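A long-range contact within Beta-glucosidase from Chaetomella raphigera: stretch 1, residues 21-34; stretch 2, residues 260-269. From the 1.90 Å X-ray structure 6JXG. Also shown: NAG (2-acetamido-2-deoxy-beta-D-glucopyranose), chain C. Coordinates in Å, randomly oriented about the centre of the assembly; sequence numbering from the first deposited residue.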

# COMPACT_ATOMS: atom_id res chain seq x y z
N SER A 21 -12.30 36.69 5.32
CA SER A 21 -11.58 37.36 6.39
C SER A 21 -10.42 36.52 6.88
O SER A 21 -10.33 35.36 6.56
CB SER A 21 -12.51 37.60 7.53
OG SER A 21 -12.79 36.34 8.15
N ASN A 22 -9.58 37.09 7.73
CA ASN A 22 -8.50 36.30 8.33
C ASN A 22 -9.03 35.26 9.28
O ASN A 22 -8.51 34.17 9.33
CB ASN A 22 -7.48 37.18 9.03
CG ASN A 22 -6.24 37.36 8.22
OD1 ASN A 22 -6.19 37.06 7.01
ND2 ASN A 22 -5.23 37.85 8.86
N THR A 23 -10.11 35.56 9.99
CA THR A 23 -10.71 34.51 10.80
C THR A 23 -11.31 33.40 9.93
O THR A 23 -11.23 32.21 10.30
CB THR A 23 -11.71 35.05 11.87
OG1 THR A 23 -12.85 35.55 11.21
CG2 THR A 23 -11.14 36.18 12.69
N ASP A 24 -11.90 33.73 8.77
CA ASP A 24 -12.35 32.66 7.82
C ASP A 24 -11.15 31.76 7.41
O ASP A 24 -11.23 30.53 7.43
CB ASP A 24 -12.95 33.19 6.55
CG ASP A 24 -14.23 34.04 6.74
OD1 ASP A 24 -14.99 33.79 7.68
OD2 ASP A 24 -14.41 34.98 5.94
N LYS A 25 -10.07 32.43 7.03
CA LYS A 25 -8.82 31.75 6.57
C LYS A 25 -8.26 30.85 7.65
O LYS A 25 -7.97 29.69 7.39
CB LYS A 25 -7.78 32.79 6.15
CG LYS A 25 -8.23 33.53 4.89
CD LYS A 25 -7.27 34.65 4.51
CE LYS A 25 -7.90 35.45 3.41
NZ LYS A 25 -6.92 36.41 2.96
N ALA A 26 -8.18 31.36 8.86
CA ALA A 26 -7.72 30.55 9.99
C ALA A 26 -8.58 29.32 10.21
O ALA A 26 -8.08 28.25 10.52
CB ALA A 26 -7.58 31.39 11.26
N SER A 27 -9.87 29.42 10.00
CA SER A 27 -10.77 28.30 10.30
C SER A 27 -10.66 27.22 9.21
O SER A 27 -11.00 26.07 9.50
CB SER A 27 -12.24 28.77 10.48
OG SER A 27 -12.78 29.18 9.21
N ILE A 28 -10.17 27.60 8.01
CA ILE A 28 -9.96 26.67 6.93
C ILE A 28 -8.68 25.82 7.12
O ILE A 28 -8.62 24.68 6.70
CB ILE A 28 -9.92 27.39 5.57
CG1 ILE A 28 -11.31 27.90 5.22
CG2 ILE A 28 -9.56 26.49 4.40
CD1 ILE A 28 -11.38 28.86 4.02
N VAL A 29 -7.72 26.34 7.88
CA VAL A 29 -6.44 25.71 8.01
C VAL A 29 -6.30 25.01 9.37
O VAL A 29 -5.33 24.26 9.62
CB VAL A 29 -5.51 26.94 7.78
CG1 VAL A 29 -4.73 27.37 8.95
CG2 VAL A 29 -5.12 27.22 6.32
N THR A 30 -7.25 25.20 10.26
CA THR A 30 -7.14 24.75 11.63
C THR A 30 -8.28 23.82 11.93
O THR A 30 -9.43 24.18 11.89
CB THR A 30 -7.18 25.90 12.65
OG1 THR A 30 -6.32 26.95 12.23
CG2 THR A 30 -6.82 25.41 14.07
N GLY A 31 -7.92 22.56 12.21
CA GLY A 31 -8.89 21.57 12.58
C GLY A 31 -9.72 22.04 13.76
O GLY A 31 -9.22 22.75 14.65
N VAL A 32 -10.97 21.54 13.82
CA VAL A 32 -11.91 21.99 14.92
C VAL A 32 -11.63 21.36 16.28
O VAL A 32 -12.19 21.81 17.27
CB VAL A 32 -13.39 21.71 14.59
CG1 VAL A 32 -13.77 22.44 13.34
CG2 VAL A 32 -13.68 20.24 14.48
N GLY A 33 -10.76 20.36 16.33
CA GLY A 33 -10.49 19.65 17.55
C GLY A 33 -10.80 18.17 17.42
O GLY A 33 -11.77 17.78 16.75
N TRP A 34 -10.06 17.35 18.15
CA TRP A 34 -10.27 15.90 18.13
C TRP A 34 -11.68 15.49 18.64
O TRP A 34 -12.09 15.91 19.69
CB TRP A 34 -9.18 15.23 18.94
CG TRP A 34 -9.30 13.75 19.09
CD1 TRP A 34 -9.33 13.09 20.25
CD2 TRP A 34 -9.32 12.76 18.04
NE1 TRP A 34 -9.44 11.74 20.01
CE2 TRP A 34 -9.42 11.51 18.65
CE3 TRP A 34 -9.29 12.83 16.62
CZ2 TRP A 34 -9.45 10.28 17.92
CZ3 TRP A 34 -9.36 11.61 15.86
CH2 TRP A 34 -9.46 10.33 16.53
N TYR A 260 -6.36 22.93 22.87
CA TYR A 260 -5.34 23.95 22.65
C TYR A 260 -4.93 23.89 21.17
O TYR A 260 -4.52 22.82 20.69
CB TYR A 260 -4.16 23.70 23.53
CG TYR A 260 -3.09 24.76 23.37
CD1 TYR A 260 -3.03 25.80 24.27
CD2 TYR A 260 -2.13 24.69 22.35
CE1 TYR A 260 -2.04 26.77 24.18
CE2 TYR A 260 -1.17 25.69 22.23
CZ TYR A 260 -1.14 26.72 23.17
OH TYR A 260 -0.19 27.73 23.14
N TYR A 261 -4.94 25.04 20.52
CA TYR A 261 -4.78 25.15 19.05
C TYR A 261 -3.53 25.99 18.70
O TYR A 261 -3.47 27.21 19.00
CB TYR A 261 -6.04 25.76 18.40
CG TYR A 261 -7.27 24.96 18.62
CD1 TYR A 261 -7.74 24.07 17.67
CD2 TYR A 261 -7.96 25.06 19.83
CE1 TYR A 261 -8.87 23.32 17.91
CE2 TYR A 261 -9.07 24.29 20.10
CZ TYR A 261 -9.56 23.45 19.14
OH TYR A 261 -10.70 22.74 19.44
N LEU A 262 -2.53 25.33 18.16
CA LEU A 262 -1.28 26.04 17.78
C LEU A 262 -1.50 26.99 16.65
O LEU A 262 -0.78 27.96 16.49
CB LEU A 262 -0.15 25.04 17.40
CG LEU A 262 0.44 24.34 18.63
CD1 LEU A 262 1.21 23.08 18.33
CD2 LEU A 262 1.35 25.32 19.36
N TRP A 263 -2.55 26.73 15.87
CA TRP A 263 -2.97 27.68 14.80
C TRP A 263 -4.26 28.43 15.28
O TRP A 263 -4.21 29.00 16.37
CB TRP A 263 -3.07 26.99 13.46
CG TRP A 263 -1.76 26.82 12.76
CD1 TRP A 263 -0.49 27.16 13.21
CD2 TRP A 263 -1.56 26.21 11.47
NE1 TRP A 263 0.47 26.85 12.25
CE2 TRP A 263 -0.17 26.23 11.19
CE3 TRP A 263 -2.40 25.62 10.56
CZ2 TRP A 263 0.36 25.74 10.02
CZ3 TRP A 263 -1.88 25.11 9.37
CH2 TRP A 263 -0.52 25.23 9.08
N GLY A 264 -5.37 28.46 14.55
CA GLY A 264 -6.49 29.25 15.02
C GLY A 264 -6.03 30.72 15.26
O GLY A 264 -5.20 31.27 14.48
N SER A 265 -6.49 31.29 16.38
CA SER A 265 -6.08 32.64 16.80
C SER A 265 -4.60 32.74 17.01
O SER A 265 -4.08 33.80 16.88
CB SER A 265 -6.62 33.04 18.16
OG SER A 265 -7.97 32.96 18.20
N ASN A 266 -3.96 31.68 17.48
CA ASN A 266 -2.52 31.69 17.55
C ASN A 266 -1.79 31.96 16.24
O ASN A 266 -0.83 32.69 16.23
CB ASN A 266 -1.98 30.41 18.14
CG ASN A 266 -1.76 30.50 19.62
OD1 ASN A 266 -1.30 31.51 20.12
ND2 ASN A 266 -2.11 29.46 20.33
N LEU A 267 -2.25 31.41 15.12
CA LEU A 267 -1.64 31.70 13.81
C LEU A 267 -1.85 33.17 13.42
O LEU A 267 -0.92 33.83 12.88
CB LEU A 267 -2.19 30.75 12.73
CG LEU A 267 -1.68 30.89 11.30
CD1 LEU A 267 -0.18 30.78 11.15
CD2 LEU A 267 -2.35 29.83 10.41
N LEU A 268 -3.06 33.68 13.66
CA LEU A 268 -3.35 35.14 13.40
C LEU A 268 -2.44 36.04 14.24
O LEU A 268 -1.98 37.06 13.75
CB LEU A 268 -4.83 35.44 13.63
CG LEU A 268 -5.81 34.63 12.79
CD1 LEU A 268 -7.25 35.08 12.92
CD2 LEU A 268 -5.35 34.60 11.35
N ALA A 269 -2.18 35.64 15.48
CA ALA A 269 -1.22 36.32 16.32
C ALA A 269 0.19 36.31 15.71
O ALA A 269 0.89 37.29 15.76
CB ALA A 269 -1.21 35.66 17.71
C1 NAG C . 4.14 35.58 17.84
C2 NAG C . 5.07 35.51 19.08
C3 NAG C . 5.28 34.07 19.48
C4 NAG C . 3.98 33.30 19.53
C5 NAG C . 3.14 33.49 18.24
C6 NAG C . 1.74 32.80 18.26
C7 NAG C . 6.67 37.34 19.19
C8 NAG C . 8.08 37.82 18.90
N2 NAG C . 6.40 36.07 18.88
O3 NAG C . 5.96 33.96 20.74
O4 NAG C . 4.38 31.96 19.76
O5 NAG C . 2.92 34.88 18.03
O6 NAG C . 1.09 33.17 19.45
O7 NAG C . 5.78 38.08 19.63

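Segments far apart in sequence often meet through a few directed hydrogen bonds set within apolar packing, and this contact, which buries 498 Å² in all, illustrates the pattern. Tyr261 (chi1 m) reaches along the loop that follows the first helix. Its OH donates to Val32 O at 2.8 Å, while Gly31 O lies at the ring edge, 3.3 Å from Tyr261 CE1. Gly33 suits this spot: a CB there would come within 2.7 Å of the Tyr261 hydroxyl, and its backbone angles themselves call for glycine. Trp263 points its CA-to-CB bond toward stretch 1, and its CE3 lies 3.3 Å from Val29 CG1, at the last residue of helix 22-29, a tight, buried apolar contact.

Gly264, whose positive phi favours glycine, occupies the N-cap position of the second helix. Its N donates to Thr30 OG1 at 2.9 Å, and that same hydroxyl donates to Ala26 O at 2.8 Å, so one threonine links the helix end to the partner loop. The backbones are close here, Ala26 CA lying 5.3 Å from Gly264 CA, with the small Ala26 CB facing Gly264 O at 4.0 Å. Within the first turn of the second helix, Leu267 CD2 meets Val29 CG1 at 3.7 Å. Leu268 then closes the apolar seam, with CD2 3.9 Å from Ala26 CB and CD1 4.0 Å from Thr23 CG2.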